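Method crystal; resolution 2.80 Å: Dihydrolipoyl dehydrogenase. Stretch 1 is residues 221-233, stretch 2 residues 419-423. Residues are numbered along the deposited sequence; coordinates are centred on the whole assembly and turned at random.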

# COMPACT_ATOMS: atom_id res chain seq x y z
N MET A 221 9.28 9.10 17.12
CA MET A 221 8.30 9.40 16.09
C MET A 221 7.29 10.41 16.65
O MET A 221 7.41 10.88 17.78
CB MET A 221 7.62 8.11 15.63
CG MET A 221 8.60 7.08 15.09
SD MET A 221 7.84 5.72 14.20
CE MET A 221 7.36 6.58 12.69
N ASP A 222 6.32 10.77 15.81
CA ASP A 222 5.33 11.74 16.23
C ASP A 222 4.54 11.20 17.42
O ASP A 222 4.20 10.01 17.47
CB ASP A 222 4.39 12.04 15.07
CG ASP A 222 3.42 13.13 15.39
OD1 ASP A 222 3.73 14.30 15.09
OD2 ASP A 222 2.35 12.82 15.97
N GLY A 223 4.25 12.09 18.38
CA GLY A 223 3.58 11.68 19.60
C GLY A 223 2.22 11.03 19.38
O GLY A 223 1.83 10.13 20.13
N THR A 224 1.49 11.48 18.36
CA THR A 224 0.21 10.85 18.04
C THR A 224 0.42 9.39 17.68
O THR A 224 -0.37 8.52 18.09
CB THR A 224 -0.47 11.59 16.89
OG1 THR A 224 -0.83 12.90 17.33
CG2 THR A 224 -1.71 10.83 16.43
N LEU A 225 1.46 9.11 16.91
CA LEU A 225 1.75 7.73 16.54
C LEU A 225 2.11 6.91 17.77
O LEU A 225 1.69 5.75 17.91
CB LEU A 225 2.86 7.70 15.51
CG LEU A 225 2.59 8.50 14.24
CD1 LEU A 225 3.70 8.26 13.23
CD2 LEU A 225 1.22 8.17 13.66
N SER A 226 2.90 7.49 18.68
CA SER A 226 3.22 6.81 19.93
C SER A 226 1.95 6.44 20.68
O SER A 226 1.78 5.31 21.14
CB SER A 226 4.10 7.72 20.79
OG SER A 226 5.41 7.82 20.28
N LYS A 227 1.02 7.39 20.78
CA LYS A 227 -0.24 7.17 21.49
C LYS A 227 -1.07 6.10 20.80
O LYS A 227 -1.55 5.16 21.44
CB LYS A 227 -0.99 8.50 21.58
CG LYS A 227 -2.24 8.51 22.44
CD LYS A 227 -2.66 9.94 22.74
CE LYS A 227 -4.12 10.01 23.16
NZ LYS A 227 -5.03 9.74 22.01
N GLU A 228 -1.25 6.22 19.48
CA GLU A 228 -2.10 5.29 18.75
C GLU A 228 -1.51 3.88 18.69
O GLU A 228 -2.26 2.90 18.71
CB GLU A 228 -2.36 5.83 17.34
CG GLU A 228 -3.22 7.06 17.36
CD GLU A 228 -4.66 6.75 17.72
OE1 GLU A 228 -5.14 5.66 17.35
OE2 GLU A 228 -5.32 7.59 18.37
N LEU A 229 -0.18 3.76 18.60
CA LEU A 229 0.40 2.42 18.55
C LEU A 229 0.22 1.69 19.87
O LEU A 229 -0.19 0.53 19.89
CB LEU A 229 1.89 2.49 18.19
CG LEU A 229 2.58 1.12 18.01
CD1 LEU A 229 1.87 0.28 16.95
CD2 LEU A 229 4.05 1.28 17.67
N GLN A 230 0.46 2.37 20.99
CA GLN A 230 0.24 1.72 22.28
C GLN A 230 -1.23 1.37 22.46
O GLN A 230 -1.56 0.31 23.00
CB GLN A 230 0.73 2.60 23.43
CG GLN A 230 0.76 1.87 24.77
CD GLN A 230 1.09 2.79 25.94
OE1 GLN A 230 1.58 3.90 25.76
NE2 GLN A 230 0.83 2.31 27.15
N LYS A 231 -2.13 2.24 21.98
CA LYS A 231 -3.57 1.98 22.08
C LYS A 231 -3.97 0.71 21.33
O LYS A 231 -4.74 -0.11 21.84
CB LYS A 231 -4.34 3.19 21.56
CG LYS A 231 -5.85 3.06 21.61
CD LYS A 231 -6.49 4.31 21.04
CE LYS A 231 -7.82 3.98 20.37
NZ LYS A 231 -8.52 5.17 19.80
N THR A 232 -3.44 0.51 20.12
CA THR A 232 -3.85 -0.64 19.32
C THR A 232 -3.14 -1.91 19.79
O THR A 232 -3.73 -2.99 19.79
CB THR A 232 -3.61 -0.38 17.82
OG1 THR A 232 -4.01 -1.53 17.05
CG2 THR A 232 -2.15 -0.08 17.51
N LEU A 233 -1.88 -1.79 20.19
CA LEU A 233 -1.17 -2.97 20.68
C LEU A 233 -1.76 -3.49 21.99
O LEU A 233 -1.86 -4.70 22.19
CB LEU A 233 0.32 -2.64 20.82
CG LEU A 233 1.09 -2.53 19.49
CD1 LEU A 233 2.55 -2.18 19.72
CD2 LEU A 233 0.96 -3.81 18.68
N VAL A 419 4.14 14.17 7.75
CA VAL A 419 3.00 13.28 7.56
C VAL A 419 3.24 12.04 8.40
O VAL A 419 4.29 11.41 8.29
CB VAL A 419 2.81 12.91 6.07
CG1 VAL A 419 1.59 12.01 5.87
CG2 VAL A 419 2.65 14.16 5.23
N HIS A 420 2.26 11.68 9.23
CA HIS A 420 2.44 10.62 10.22
C HIS A 420 1.24 9.68 10.19
O HIS A 420 0.11 10.11 10.43
CB HIS A 420 2.64 11.23 11.62
CG HIS A 420 3.77 12.21 11.67
ND1 HIS A 420 5.08 11.83 11.77
CD2 HIS A 420 3.77 13.56 11.62
CE1 HIS A 420 5.86 12.90 11.79
NE2 HIS A 420 5.08 13.97 11.69
N MET A 421 1.50 8.40 9.93
CA MET A 421 0.45 7.44 9.63
C MET A 421 0.52 6.26 10.58
O MET A 421 1.60 5.79 10.94
CB MET A 421 0.58 6.90 8.19
CG MET A 421 0.89 7.93 7.13
SD MET A 421 0.97 7.09 5.53
CE MET A 421 1.13 8.49 4.43
N ILE A 422 -0.65 5.77 10.97
CA ILE A 422 -0.79 4.44 11.54
C ILE A 422 -2.07 3.86 10.97
O ILE A 422 -3.14 4.48 11.07
CB ILE A 422 -0.80 4.46 13.08
CG1 ILE A 422 -0.98 3.04 13.62
CG2 ILE A 422 -1.85 5.41 13.64
CD1 ILE A 422 -0.74 2.95 15.09
N GLY A 423 -1.97 2.71 10.32
CA GLY A 423 -3.12 2.14 9.65
C GLY A 423 -2.67 1.05 8.70
O GLY A 423 -1.47 0.77 8.56
O HOH W 1 6.86 9.84 13.15

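Strand 419-423 runs beside helix 223-233 with their N-to-C directions 7° apart, nearly parallel, and the axes approach to 8.4 Å. No direct hydrogen bond links the two, so side-chain packing and one water make the contact, which buries 343 Å² over both sides.

Val419 lies out of reach. His420, the next residue, points its CA-to-CB bond toward the helix and meets its N-terminus. Asp222 CB sits 3.5 Å from the centroid of the His420 ring, 16° off the ring normal, a CH-pi contact over the face. Water 1 joins the same pair, 2.9 Å from Asp222 N, from which it accepts, and 3.0 Å from His420 ND1. The Asp222 carboxylate meanwhile caps the helix: Thr224 N donates to Asp222 OD2 at 2.9 Å. Leu225 CD1 adds an apolar contact 3.5 Å from His420 CB.

Met421 points away, in keeping with strand alternation, and it is its backbone that meets the helix, Met421 O lying 3.6 Å from Leu225 CD2.

Ile422 turns back toward the helix and has the largest covered area, 94 Å². Its CG2 lies 3.8 Å from Glu228 CB and 4.1 Å from Leu225 CD2, while its CD1 reaches further along the helix, 4.1 Å from both Leu229 CB and Thr232 CG2. Gly423 makes no contact.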